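Local structure of Poly(Beta-D-mannuronate) lyase (Pseudopedobacter saltans, 7O79) at residues 142-147 against 191-196; 209-214 against 218-223; 240-245 against 258-263; 333-338 against 355-360; 369-374 against 390-395. The protein probably cleaves poly(beta-D-mannuronate), the mannuronate-rich form of alginate, as a beta-helical lyase of polysaccharide lyase family 6. All coordinates share one frame; numbering follows the deposited sequence.

Contact 1 of 5, residues 142-147 against 191-196; sequences PLVGND and AFFTIK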
# COMPACT_ATOMS: atom_id res chain seq x y z
N PRO A 142 -0.84 5.63 9.00
CA PRO A 142 -0.69 4.35 8.30
C PRO A 142 0.16 3.37 9.11
O PRO A 142 1.01 3.77 9.92
CB PRO A 142 -0.00 4.73 6.99
CG PRO A 142 -0.27 6.19 6.80
CD PRO A 142 -0.45 6.79 8.18
N LEU A 143 -0.10 2.08 8.91
CA LEU A 143 0.75 1.07 9.53
C LEU A 143 2.17 1.15 8.95
O LEU A 143 3.16 1.22 9.69
CB LEU A 143 0.13 -0.31 9.32
CG LEU A 143 0.61 -1.43 10.25
CD1 LEU A 143 -0.49 -2.47 10.44
CD2 LEU A 143 1.88 -2.08 9.72
N VAL A 144 2.27 1.19 7.62
CA VAL A 144 3.55 1.35 6.93
C VAL A 144 3.46 2.62 6.11
O VAL A 144 2.51 2.79 5.33
CB VAL A 144 3.87 0.15 6.01
CG1 VAL A 144 5.16 0.41 5.25
CG2 VAL A 144 3.99 -1.13 6.81
N GLY A 145 4.44 3.50 6.26
CA GLY A 145 4.54 4.69 5.44
C GLY A 145 5.85 4.83 4.69
O GLY A 145 6.90 4.37 5.15
N ASN A 146 5.79 5.49 3.54
CA ASN A 146 6.98 5.91 2.82
C ASN A 146 6.96 7.42 2.71
O ASN A 146 5.96 8.01 2.30
CB ASN A 146 7.08 5.25 1.43
CG ASN A 146 8.44 5.48 0.78
OD1 ASN A 146 9.44 4.88 1.18
ND2 ASN A 146 8.47 6.32 -0.26
N ASP A 147 8.09 8.03 3.04
CA ASP A 147 8.22 9.46 3.20
C ASP A 147 8.33 10.12 1.82
O ASP A 147 8.62 9.48 0.81
CB ASP A 147 9.45 9.71 4.09
CG ASP A 147 9.42 11.04 4.78
OD1 ASP A 147 8.87 11.05 5.91
OD2 ASP A 147 9.97 12.04 4.23
N ALA A 191 8.64 6.84 -6.36
CA ALA A 191 9.08 6.23 -5.10
C ALA A 191 9.73 4.86 -5.31
O ALA A 191 10.57 4.44 -4.51
CB ALA A 191 7.90 6.07 -4.14
N PHE A 192 9.34 4.15 -6.37
CA PHE A 192 9.85 2.81 -6.64
C PHE A 192 9.71 1.91 -5.41
O PHE A 192 10.63 1.16 -5.05
CB PHE A 192 11.30 2.85 -7.13
CG PHE A 192 11.51 3.71 -8.36
CD1 PHE A 192 11.40 3.16 -9.63
CD2 PHE A 192 11.89 5.05 -8.24
CE1 PHE A 192 11.61 3.93 -10.76
CE2 PHE A 192 12.12 5.83 -9.38
CZ PHE A 192 11.98 5.27 -10.63
N PHE A 193 8.56 1.98 -4.76
CA PHE A 193 8.28 1.18 -3.57
C PHE A 193 7.68 -0.16 -4.00
O PHE A 193 6.83 -0.21 -4.89
CB PHE A 193 7.32 1.92 -2.64
CG PHE A 193 7.29 1.41 -1.22
CD1 PHE A 193 6.59 0.26 -0.88
CD2 PHE A 193 7.96 2.11 -0.21
CE1 PHE A 193 6.55 -0.20 0.45
CE2 PHE A 193 7.95 1.65 1.10
CZ PHE A 193 7.24 0.51 1.44
N THR A 194 8.12 -1.23 -3.37
CA THR A 194 7.64 -2.57 -3.72
C THR A 194 6.87 -3.15 -2.55
O THR A 194 7.42 -3.27 -1.44
CB THR A 194 8.80 -3.48 -4.11
OG1 THR A 194 9.35 -3.04 -5.35
CG2 THR A 194 8.32 -4.94 -4.24
N ILE A 195 5.61 -3.49 -2.79
CA ILE A 195 4.77 -4.22 -1.84
C ILE A 195 4.52 -5.58 -2.47
O ILE A 195 3.72 -5.69 -3.41
CB ILE A 195 3.44 -3.49 -1.58
CG1 ILE A 195 3.67 -2.08 -1.01
CG2 ILE A 195 2.55 -4.35 -0.67
CD1 ILE A 195 2.33 -1.27 -0.89
N LYS A 196 5.20 -6.63 -1.99
CA LYS A 196 5.25 -7.87 -2.75
C LYS A 196 5.06 -9.08 -1.84
O LYS A 196 5.64 -9.16 -0.76
CB LYS A 196 6.58 -7.99 -3.50
CG LYS A 196 6.79 -9.30 -4.30
CD LYS A 196 8.22 -9.30 -4.89
CE LYS A 196 8.74 -10.72 -5.18
NZ LYS A 196 9.46 -11.28 -3.97

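Contact 2 of 5, residues 209-214 against 218-223; sequences EIISLK and NKVIGN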
# COMPACT_ATOMS: atom_id res chain seq x y z
N GLU A 209 -8.79 2.72 1.83
CA GLU A 209 -7.61 2.41 1.04
C GLU A 209 -6.73 1.51 1.89
O GLU A 209 -6.10 1.98 2.84
CB GLU A 209 -6.90 3.68 0.60
CG GLU A 209 -7.83 4.61 -0.15
CD GLU A 209 -7.11 5.80 -0.78
OE1 GLU A 209 -7.78 6.83 -1.04
OE2 GLU A 209 -5.89 5.71 -1.01
N ILE A 210 -6.74 0.21 1.59
CA ILE A 210 -5.82 -0.73 2.24
C ILE A 210 -4.39 -0.34 1.92
O ILE A 210 -3.54 -0.17 2.80
CB ILE A 210 -6.11 -2.17 1.77
CG1 ILE A 210 -7.54 -2.60 2.09
CG2 ILE A 210 -5.09 -3.14 2.41
CD1 ILE A 210 -7.95 -3.92 1.41
N ILE A 211 -4.11 -0.22 0.62
CA ILE A 211 -2.86 0.30 0.08
C ILE A 211 -3.20 1.62 -0.61
O ILE A 211 -4.19 1.70 -1.34
CB ILE A 211 -2.21 -0.70 -0.89
CG1 ILE A 211 -1.65 -1.89 -0.11
CG2 ILE A 211 -1.11 -0.03 -1.73
CD1 ILE A 211 -1.34 -3.13 -0.96
N SER A 212 -2.43 2.65 -0.32
CA SER A 212 -2.65 3.97 -0.92
C SER A 212 -1.35 4.40 -1.58
O SER A 212 -0.40 4.81 -0.91
CB SER A 212 -3.12 4.97 0.13
OG SER A 212 -3.37 6.24 -0.45
N LEU A 213 -1.31 4.31 -2.91
CA LEU A 213 -0.20 4.83 -3.70
C LEU A 213 -0.43 6.31 -3.98
O LEU A 213 -1.45 6.68 -4.57
CB LEU A 213 -0.03 4.04 -5.00
CG LEU A 213 -0.00 2.51 -4.86
CD1 LEU A 213 0.26 1.85 -6.21
CD2 LEU A 213 1.08 2.12 -3.85
N LYS A 214 0.52 7.14 -3.58
CA LYS A 214 0.51 8.58 -3.83
C LYS A 214 1.85 9.02 -4.39
O LYS A 214 2.48 9.96 -3.91
CB LYS A 214 0.19 9.33 -2.54
CG LYS A 214 -1.26 9.17 -2.07
CD LYS A 214 -1.51 9.99 -0.80
CE LYS A 214 -3.01 10.13 -0.53
NZ LYS A 214 -3.30 10.65 0.85
N ASN A 218 5.58 2.40 -8.46
CA ASN A 218 5.50 1.44 -7.38
C ASN A 218 5.03 0.09 -7.90
O ASN A 218 4.40 0.02 -8.91
CB ASN A 218 4.58 1.97 -6.31
CG ASN A 218 5.08 3.27 -5.71
OD1 ASN A 218 6.10 3.31 -5.13
ND2 ASN A 218 4.37 4.30 -5.92
N LYS A 219 5.39 -0.96 -7.19
CA LYS A 219 5.00 -2.31 -7.53
C LYS A 219 4.20 -3.01 -6.43
O LYS A 219 4.72 -3.28 -5.39
CB LYS A 219 6.22 -3.15 -7.83
CG LYS A 219 7.24 -2.49 -8.70
CD LYS A 219 6.66 -2.34 -10.07
CE LYS A 219 7.67 -2.49 -11.18
NZ LYS A 219 7.85 -1.17 -11.80
N VAL A 220 2.96 -3.35 -6.73
CA VAL A 220 2.07 -4.06 -5.83
C VAL A 220 1.87 -5.41 -6.52
O VAL A 220 1.08 -5.53 -7.40
CB VAL A 220 0.77 -3.29 -5.60
CG1 VAL A 220 -0.07 -4.00 -4.60
CG2 VAL A 220 1.08 -1.91 -5.08
N ILE A 221 2.63 -6.40 -6.07
CA ILE A 221 2.80 -7.68 -6.78
C ILE A 221 2.53 -8.84 -5.84
O ILE A 221 3.11 -8.91 -4.75
CB ILE A 221 4.23 -7.84 -7.34
CG1 ILE A 221 4.72 -6.60 -8.08
CG2 ILE A 221 4.29 -9.06 -8.27
CD1 ILE A 221 3.79 -6.18 -9.17
N GLY A 222 1.67 -9.77 -6.26
CA GLY A 222 1.60 -11.07 -5.62
C GLY A 222 1.17 -11.07 -4.16
O GLY A 222 1.57 -11.96 -3.41
N ASN A 223 0.38 -10.09 -3.75
CA ASN A 223 -0.17 -10.04 -2.40
C ASN A 223 -1.50 -10.78 -2.32
O ASN A 223 -2.25 -10.85 -3.30
CB ASN A 223 -0.37 -8.59 -1.97
CG ASN A 223 0.92 -7.80 -1.97
OD1 ASN A 223 1.73 -7.91 -1.04
ND2 ASN A 223 1.14 -7.03 -3.03

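Contact 3 of 5, residues 240-245 against 258-263; sequences NTIEEN and IRLAGQ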
# COMPACT_ATOMS: atom_id res chain seq x y z
N ASN A 240 2.02 3.15 -12.05
CA ASN A 240 2.09 2.16 -10.99
C ASN A 240 1.72 0.78 -11.53
O ASN A 240 1.03 0.66 -12.54
CB ASN A 240 1.19 2.54 -9.82
CG ASN A 240 1.78 3.68 -9.01
OD1 ASN A 240 2.96 3.62 -8.62
ND2 ASN A 240 1.01 4.73 -8.79
N THR A 241 2.22 -0.25 -10.86
CA THR A 241 2.02 -1.63 -11.29
C THR A 241 1.30 -2.40 -10.20
O THR A 241 1.76 -2.45 -9.05
CB THR A 241 3.34 -2.31 -11.65
OG1 THR A 241 3.93 -1.66 -12.78
CG2 THR A 241 3.12 -3.78 -11.98
N ILE A 242 0.15 -2.99 -10.55
CA ILE A 242 -0.65 -3.78 -9.62
C ILE A 242 -0.91 -5.10 -10.35
O ILE A 242 -1.73 -5.15 -11.27
CB ILE A 242 -1.95 -3.07 -9.23
CG1 ILE A 242 -1.62 -1.72 -8.60
CG2 ILE A 242 -2.74 -3.90 -8.22
CD1 ILE A 242 -2.82 -0.89 -8.25
N GLU A 243 -0.20 -6.15 -9.96
CA GLU A 243 -0.15 -7.39 -10.73
C GLU A 243 -0.15 -8.61 -9.82
O GLU A 243 0.48 -8.60 -8.77
CB GLU A 243 1.08 -7.46 -11.63
CG GLU A 243 1.08 -6.44 -12.74
CD GLU A 243 2.30 -6.54 -13.64
OE1 GLU A 243 2.27 -5.93 -14.73
OE2 GLU A 243 3.30 -7.18 -13.23
N GLU A 244 -0.86 -9.65 -10.27
CA GLU A 244 -0.78 -10.98 -9.68
C GLU A 244 -1.20 -11.02 -8.22
O GLU A 244 -0.73 -11.87 -7.45
CB GLU A 244 0.61 -11.59 -9.86
CG GLU A 244 0.93 -11.92 -11.32
CD GLU A 244 2.42 -11.92 -11.61
OE1 GLU A 244 2.84 -11.19 -12.53
OE2 GLU A 244 3.16 -12.65 -10.93
N ASN A 245 -2.11 -10.12 -7.82
CA ASN A 245 -2.64 -10.09 -6.47
C ASN A 245 -3.89 -10.95 -6.39
O ASN A 245 -4.55 -11.23 -7.39
CB ASN A 245 -2.97 -8.67 -6.01
CG ASN A 245 -1.76 -7.75 -6.02
OD1 ASN A 245 -0.93 -7.80 -5.12
ND2 ASN A 245 -1.66 -6.90 -7.06
N ILE A 258 -9.71 -3.09 -6.93
CA ILE A 258 -8.62 -2.20 -7.33
C ILE A 258 -9.22 -0.89 -7.83
O ILE A 258 -10.23 -0.88 -8.54
CB ILE A 258 -7.74 -2.89 -8.40
CG1 ILE A 258 -7.09 -4.15 -7.80
CG2 ILE A 258 -6.68 -1.95 -8.94
CD1 ILE A 258 -6.61 -5.18 -8.82
N ARG A 259 -8.59 0.22 -7.44
CA ARG A 259 -9.05 1.55 -7.83
C ARG A 259 -7.86 2.43 -8.21
O ARG A 259 -6.87 2.50 -7.47
CB ARG A 259 -9.85 2.20 -6.71
CG ARG A 259 -9.96 3.69 -6.86
CD ARG A 259 -11.16 4.23 -6.11
NE ARG A 259 -10.95 4.42 -4.68
CZ ARG A 259 -10.43 5.51 -4.10
NH1 ARG A 259 -9.99 6.52 -4.84
NH2 ARG A 259 -10.35 5.58 -2.78
N LEU A 260 -7.95 3.09 -9.37
CA LEU A 260 -6.83 3.89 -9.88
C LEU A 260 -7.28 5.29 -10.27
O LEU A 260 -8.35 5.47 -10.86
CB LEU A 260 -6.18 3.27 -11.14
CG LEU A 260 -5.15 2.14 -11.04
CD1 LEU A 260 -3.91 2.60 -10.25
CD2 LEU A 260 -5.75 0.88 -10.49
N ALA A 261 -6.41 6.26 -9.99
CA ALA A 261 -6.33 7.51 -10.74
C ALA A 261 -4.96 7.58 -11.42
O ALA A 261 -3.99 7.00 -10.92
CB ALA A 261 -6.52 8.73 -9.84
N GLY A 262 -4.88 8.27 -12.56
CA GLY A 262 -3.60 8.56 -13.17
C GLY A 262 -3.32 7.71 -14.41
O GLY A 262 -4.11 6.86 -14.83
N GLN A 263 -2.15 7.97 -15.00
CA GLN A 263 -1.88 7.48 -16.33
C GLN A 263 -0.78 6.42 -16.33
O GLN A 263 0.09 6.39 -15.45
CB GLN A 263 -1.50 8.63 -17.28
CG GLN A 263 -0.17 9.30 -16.97
CD GLN A 263 0.13 10.45 -17.93
OE1 GLN A 263 -0.47 11.53 -17.83
NE2 GLN A 263 1.06 10.23 -18.86
O HOH W 1 -1.84 6.07 -8.69

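Contact 4 of 5, residues 333-338 against 355-360; sequences INIGGS and NTITHN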
# COMPACT_ATOMS: atom_id res chain seq x y z
N ILE A 333 -16.14 -3.75 -13.72
CA ILE A 333 -15.21 -2.69 -14.07
C ILE A 333 -16.03 -1.41 -14.19
O ILE A 333 -16.99 -1.36 -14.96
CB ILE A 333 -14.44 -2.99 -15.36
CG1 ILE A 333 -13.72 -4.34 -15.22
CG2 ILE A 333 -13.47 -1.84 -15.69
CD1 ILE A 333 -12.86 -4.77 -16.42
N ASN A 334 -15.67 -0.42 -13.38
CA ASN A 334 -16.34 0.87 -13.38
C ASN A 334 -15.42 1.85 -14.10
O ASN A 334 -14.41 2.29 -13.55
CB ASN A 334 -16.65 1.28 -11.94
CG ASN A 334 -17.38 2.62 -11.83
OD1 ASN A 334 -17.81 3.19 -12.82
ND2 ASN A 334 -17.53 3.09 -10.62
N ILE A 335 -15.74 2.14 -15.36
CA ILE A 335 -14.97 3.07 -16.18
C ILE A 335 -15.58 4.46 -15.97
O ILE A 335 -16.58 4.81 -16.58
CB ILE A 335 -14.96 2.67 -17.66
CG1 ILE A 335 -14.61 1.19 -17.82
CG2 ILE A 335 -13.97 3.52 -18.46
CD1 ILE A 335 -14.77 0.68 -19.24
N GLY A 336 -15.00 5.22 -15.04
CA GLY A 336 -15.50 6.55 -14.77
C GLY A 336 -16.17 6.69 -13.41
O GLY A 336 -17.23 7.30 -13.31
N GLY A 337 -15.56 6.15 -12.36
CA GLY A 337 -16.10 6.34 -11.03
C GLY A 337 -16.05 7.80 -10.61
O GLY A 337 -15.24 8.58 -11.11
N SER A 338 -16.96 8.17 -9.70
CA SER A 338 -17.01 9.51 -9.08
C SER A 338 -16.99 10.64 -10.11
O SER A 338 -16.18 11.57 -10.05
CB SER A 338 -15.88 9.69 -8.07
OG SER A 338 -15.88 8.60 -7.17
N ASN A 355 -7.34 3.80 -22.64
CA ASN A 355 -6.89 2.66 -21.86
C ASN A 355 -7.25 1.35 -22.57
O ASN A 355 -8.29 1.25 -23.22
CB ASN A 355 -7.52 2.64 -20.47
CG ASN A 355 -7.25 3.93 -19.70
OD1 ASN A 355 -6.13 4.19 -19.25
ND2 ASN A 355 -8.27 4.76 -19.59
N THR A 356 -6.42 0.35 -22.37
CA THR A 356 -6.68 -1.00 -22.88
C THR A 356 -7.31 -1.85 -21.77
O THR A 356 -6.64 -2.18 -20.79
CB THR A 356 -5.39 -1.60 -23.41
OG1 THR A 356 -4.93 -0.79 -24.51
CG2 THR A 356 -5.61 -3.05 -23.90
N ILE A 357 -8.59 -2.16 -21.93
CA ILE A 357 -9.40 -2.89 -20.95
C ILE A 357 -9.92 -4.15 -21.63
O ILE A 357 -11.04 -4.15 -22.15
CB ILE A 357 -10.56 -2.02 -20.44
CG1 ILE A 357 -10.04 -0.60 -20.11
CG2 ILE A 357 -11.28 -2.70 -19.25
CD1 ILE A 357 -11.14 0.45 -19.87
N THR A 358 -9.10 -5.20 -21.68
CA THR A 358 -9.41 -6.39 -22.48
C THR A 358 -9.03 -7.66 -21.74
O THR A 358 -8.26 -7.64 -20.78
CB THR A 358 -8.65 -6.43 -23.82
OG1 THR A 358 -7.25 -6.51 -23.56
CG2 THR A 358 -8.94 -5.20 -24.65
N HIS A 359 -9.60 -8.79 -22.20
CA HIS A 359 -9.24 -10.11 -21.70
C HIS A 359 -9.48 -10.26 -20.20
O HIS A 359 -8.75 -10.96 -19.50
CB HIS A 359 -7.80 -10.46 -22.08
CG HIS A 359 -7.58 -10.48 -23.56
ND1 HIS A 359 -7.31 -9.34 -24.30
CD2 HIS A 359 -7.61 -11.50 -24.45
CE1 HIS A 359 -7.17 -9.67 -25.57
NE2 HIS A 359 -7.34 -10.97 -25.69
N ASN A 360 -10.56 -9.66 -19.72
CA ASN A 360 -10.95 -9.76 -18.33
C ASN A 360 -12.14 -10.71 -18.19
O ASN A 360 -12.97 -10.80 -19.10
CB ASN A 360 -11.32 -8.37 -17.78
CG ASN A 360 -10.13 -7.43 -17.80
OD1 ASN A 360 -9.17 -7.61 -17.05
ND2 ASN A 360 -10.17 -6.44 -18.69

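Contact 5 of 5, residues 369-374 against 390-395; sequences NAIQAT and NILGSN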
# COMPACT_ATOMS: atom_id res chain seq x y z
N ASN A 369 -24.08 -4.62 -14.77
CA ASN A 369 -22.91 -3.74 -14.59
C ASN A 369 -21.59 -4.50 -14.47
O ASN A 369 -20.71 -4.10 -13.71
CB ASN A 369 -23.09 -2.80 -13.40
CG ASN A 369 -24.36 -1.98 -13.49
OD1 ASN A 369 -24.63 -1.33 -14.51
ND2 ASN A 369 -25.14 -1.99 -12.42
N ALA A 370 -21.43 -5.58 -15.24
CA ALA A 370 -20.11 -6.18 -15.36
C ALA A 370 -19.09 -5.15 -15.84
O ALA A 370 -17.98 -5.04 -15.30
CB ALA A 370 -20.14 -7.38 -16.31
N ILE A 371 -19.43 -4.41 -16.88
CA ILE A 371 -18.69 -3.22 -17.27
C ILE A 371 -19.67 -2.06 -17.25
O ILE A 371 -20.75 -2.12 -17.84
CB ILE A 371 -18.03 -3.38 -18.65
CG1 ILE A 371 -17.11 -4.60 -18.63
CG2 ILE A 371 -17.23 -2.14 -19.00
CD1 ILE A 371 -16.25 -4.72 -19.81
N GLN A 372 -19.31 -1.03 -16.50
CA GLN A 372 -20.15 0.14 -16.30
C GLN A 372 -19.31 1.34 -16.71
O GLN A 372 -18.31 1.64 -16.05
CB GLN A 372 -20.56 0.23 -14.83
CG GLN A 372 -21.22 1.51 -14.42
CD GLN A 372 -21.59 1.47 -12.96
OE1 GLN A 372 -22.24 0.53 -12.49
NE2 GLN A 372 -21.15 2.48 -12.21
N ALA A 373 -19.70 2.02 -17.79
CA ALA A 373 -18.96 3.19 -18.27
C ALA A 373 -19.81 4.44 -18.11
O ALA A 373 -20.90 4.53 -18.68
CB ALA A 373 -18.55 3.00 -19.73
N THR A 374 -19.32 5.39 -17.33
CA THR A 374 -20.06 6.63 -17.15
C THR A 374 -20.17 7.37 -18.49
O THR A 374 -19.19 7.50 -19.23
CB THR A 374 -19.40 7.51 -16.10
OG1 THR A 374 -19.45 6.83 -14.84
CG2 THR A 374 -20.13 8.82 -15.95
N ASN A 390 -11.55 4.19 -25.19
CA ASN A 390 -10.85 3.07 -24.60
C ASN A 390 -10.90 1.89 -25.57
O ASN A 390 -11.78 1.81 -26.43
CB ASN A 390 -11.49 2.69 -23.26
CG ASN A 390 -11.38 3.80 -22.25
OD1 ASN A 390 -10.27 4.21 -21.91
ND2 ASN A 390 -12.53 4.30 -21.76
N ILE A 391 -9.96 0.96 -25.43
CA ILE A 391 -9.97 -0.28 -26.20
C ILE A 391 -10.63 -1.34 -25.32
O ILE A 391 -10.07 -1.76 -24.31
CB ILE A 391 -8.57 -0.69 -26.66
CG1 ILE A 391 -7.96 0.42 -27.51
CG2 ILE A 391 -8.64 -1.97 -27.47
CD1 ILE A 391 -6.68 -0.00 -28.24
N LEU A 392 -11.84 -1.76 -25.70
CA LEU A 392 -12.68 -2.66 -24.93
C LEU A 392 -13.07 -3.86 -25.77
O LEU A 392 -13.79 -3.72 -26.76
CB LEU A 392 -13.96 -1.98 -24.47
CG LEU A 392 -14.01 -1.19 -23.18
CD1 LEU A 392 -15.22 -0.28 -23.25
CD2 LEU A 392 -14.20 -2.19 -22.05
N GLY A 393 -12.65 -5.04 -25.34
CA GLY A 393 -13.13 -6.25 -25.98
C GLY A 393 -12.55 -7.45 -25.30
O GLY A 393 -11.75 -7.34 -24.37
N SER A 394 -12.96 -8.63 -25.78
CA SER A 394 -12.47 -9.90 -25.27
C SER A 394 -12.67 -10.01 -23.76
O SER A 394 -11.94 -10.71 -23.07
CB SER A 394 -11.00 -10.10 -25.63
OG SER A 394 -10.83 -10.18 -27.03
N ASN A 395 -13.67 -9.31 -23.23
CA ASN A 395 -14.06 -9.47 -21.85
C ASN A 395 -15.21 -10.46 -21.77
O ASN A 395 -16.12 -10.44 -22.60
CB ASN A 395 -14.45 -8.13 -21.24
CG ASN A 395 -13.29 -7.17 -21.22
OD1 ASN A 395 -12.23 -7.51 -20.70
ND2 ASN A 395 -13.46 -5.99 -21.82

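Contact 1 of 5, residues 142-147 against 191-196
Asn146 and Phe193 meet inside a right-handed parallel beta-helix, where residues of two walls face each other across the core. The carboxamide oxygen does the closest touching: Asn146 OD1 lies 3.4 Å from Phe193 CD2, at the ring edge and in the ring plane. The two side chains run antiparallel past one another, with amide and ring planes 68° apart, so this is an edge contact and not an amide-ring stack. Asn146 CB is 3.7 Å from Phe193 CE2, but well off the ring plane. Each residue holds CG anti to its backbone nitrogen (chi1 -170° for Asn146, -162° for Phe193), which swings both groups beside their carbonyl carbons. At the far end of the ring, Val144 CG1 comes to 4.3 Å from Phe193 CZ, an oblique apolar touch. Hydrogen bonds hold the amide in place: Asn146 OD1 bonds Ser151 OG and Asn154 ND2, and its ND2 bonds Trp178 O, while Phe122 meets the Phe193 ring edge-to-face. Replacing Asn146 by an alanine would probably leave Ser151, Asn154 and the Trp178 carbonyl without their shared partner and open a gap beside the Phe193 edge. The amide nitrogen has a further apolar neighbour, with Asn146 ND2 3.9 Å from Ala191 CB.

Contact 2 of 5, residues 209-214 against 218-223
Val220 packs against both Ile211 and Leu213, one methyl to each. Val220 CG1 lies 4.0 Å from Ile211 CD1, and Val220 CG2 is likewise 4.0 Å from Leu213 CD1. The split follows from the valine rotamer: CG1 stands anti to the backbone nitrogen (chi1 -176°) and CG2 anti to the carbonyl carbon, so the branches diverge toward different residues of 209-214. Ile211 passes Val220 in the opposite direction, whereas Leu213 approaches at a slant. Leu213 CG is anti to its carbonyl carbon (chi1 -50°), and the fork beyond it divides the work, with CD1 on the valine and CD2 4.3 Å from Asn218 CB. The amide beyond that CB is committed to Phe193 N through OD1 and to Ser215 OG through ND2. On the far side of 209-214, Ser212 OG donates a 2.6 Å hydrogen bond to Glu209 OE2, spanning the corner that the chain turns at residues 210 and 211. No hydrogen bond joins the two segments, so their link is apolar core filling between walls of the beta-helix. Val220 also lies on Ile242 of strand 241-248, Ile211 on Ile195 of strand 194-201, and Glu209 on strand 230-236.

Contact 3 of 5, residues 240-245 against 258-263
Ile242 reaches Ile258 and Leu260 because its CG1 stands anti to the carbonyl carbon (chi1 -58°) and its chain continues fully extended (chi2 176°), carrying CD1 straight into the core. That one methyl serves two partners: Ile242 CD1 is 4.1 Å from Ile258 CG2 and also 4.1 Å from Leu260 CD2. The approaches differ. Ile242 and Ile258 run past each other in opposite directions, and the exchange is reciprocal, since Ile258 CD1 lies 4.1 Å from Ile242 CG2. Leu260 instead points at Ile242 tip to tip, with both of its methyls near the same CD1, the second being Leu260 CD1 at 4.2 Å. The distances are all ordinary van der Waals separations, and with no direct hydrogen bond between the segments the evidence is for plain apolar interdigitation across the interior of the beta-helix.

A water forms a secondary bridge at one end. It lies 3.2 Å from Ala261 O, a possible donation for which other acceptors compete, and receives a weak bond from Asn240 ND2, so it adds little grip by itself. Asn240 is held more firmly by other partners, its OD1 taking Asn218 N and its ND2 giving to Ser215 O, while Ala261 O is also met by His265 NE2. Just beyond, Gly262 adopts phi 106°, where a side chain would collide with the preceding carbonyl oxygen.

Strand 241-248 lies parallel between 219-226 and 266-273, and Ile242 rests on Val220 of the former; across the core, Ile258 of strand 255-260 touches Leu280 of strand 280-283.

Contact 4 of 5, residues 333-338 against 355-360
Ile335 and Ile357 meet tip to tip, Ile335 CD1 standing 3.7 Å from Ile357 CD1, while Ile333 takes the other branch of the same Ile357 from the flank. There Ile333 CD1 lies 3.8 Å from Ile357 CG2, and the two side chains pass flank to flank, pointing opposite ways. Ile357 thus spends its long branch on one partner and its short branch on the other; its CG1 is anti to the carbonyl carbon (chi1 -46°) and its CG2 anti to the backbone nitrogen. A third geometry involves Asn360, which crosses Ile333 at about a right angle, with Asn360 ND2 3.9 Å from Ile333 CD1. This is simple proximity: the Asn360 amide spends its polarity on Asn323 N and Tyr320 O, along the stack of strands. Next to it, Thr358 OG1 and His359 ND1 share a 2.9 Å hydrogen bond lying in the imidazole plane.

All four touching residues are buried, and the contact fills the core of the beta-helix between two walls. The chain of 333-338 turns a corner at residues 335 and 336. Ile333 and Ile357 both rest on strand 280-283, through Leu280 and Leu282 respectively, and Ile335 and Ile357 lean on Leu392 of strand 391-397.

Contact 5 of 5, residues 369-374 against 390-395
Asn395, whose amide lies against Ile371, is held at both ends by the preceding coil of the beta-helix: its ND2 bonds Ile357 O and its OD1 accepts from Asn360 N. These two bonds fix the amide's rotation and make Asn395 a rung of an asparagine ladder, in which asparagines of successive coils bond the backbone of the turn beside them. Asn390 acts in the same way, with OD1 on Asn355 N and ND2 on Pro352 O.

Across the contact the amide offers Ile371 a flank. Asn395 ND2 is 3.7 Å from Ile371 CD1, and Asn395 CB is 4.1 Å from that same methyl. The two side chains cross at about a right angle, and the meeting is one of van der Waals contact with no hydrogen bond.

Ile371 CD1 has a second, apolar partner in Leu392, whose CD2 lies 4.0 Å away. The isoleucine and leucine pass in opposite directions and touch through these terminal methyls. Ile371 can touch both because CG1 is anti to its carbonyl carbon (chi1 -57°) and the chain beyond it is extended (chi2 -170°), bringing one methyl up against the leucine and the amide together. The two segments bury just 114 Å² between them, and none of the three touching residues is fully buried, consistent with a position near the end of the solenoid.

Strand 371-373 is the outermost of its wall within the chain and pairs with 333-337, while 391-397 lies parallel to 356-364. Ile371 packs on Ile335 and Ile362, and Leu392 also touches Ile335.

How the contacts relate
From the N terminus the five contacts come in series, each closing before the next opens, so none nests or crosses. Contact 1 closes the longest loop, with 43 residues between its segments, contact 2 a tight one of three, and contacts 3, 4 and 5 spans of 12, 16 and 15. Each ties one wall of the beta-helix to another across the core. Contacts 1, 2 and 3 form a run with neighbouring centres about 8 Å apart, joined by probable backbone hydrogen bonds such as Ile195 N to Lys219 O and Val220 N to Thr241 O. The centres of contacts 3 and 4 are about 12 Å apart. Contact 5 touches contact 4 through a probable hydrogen bond between Ile335 N and Gln372 O.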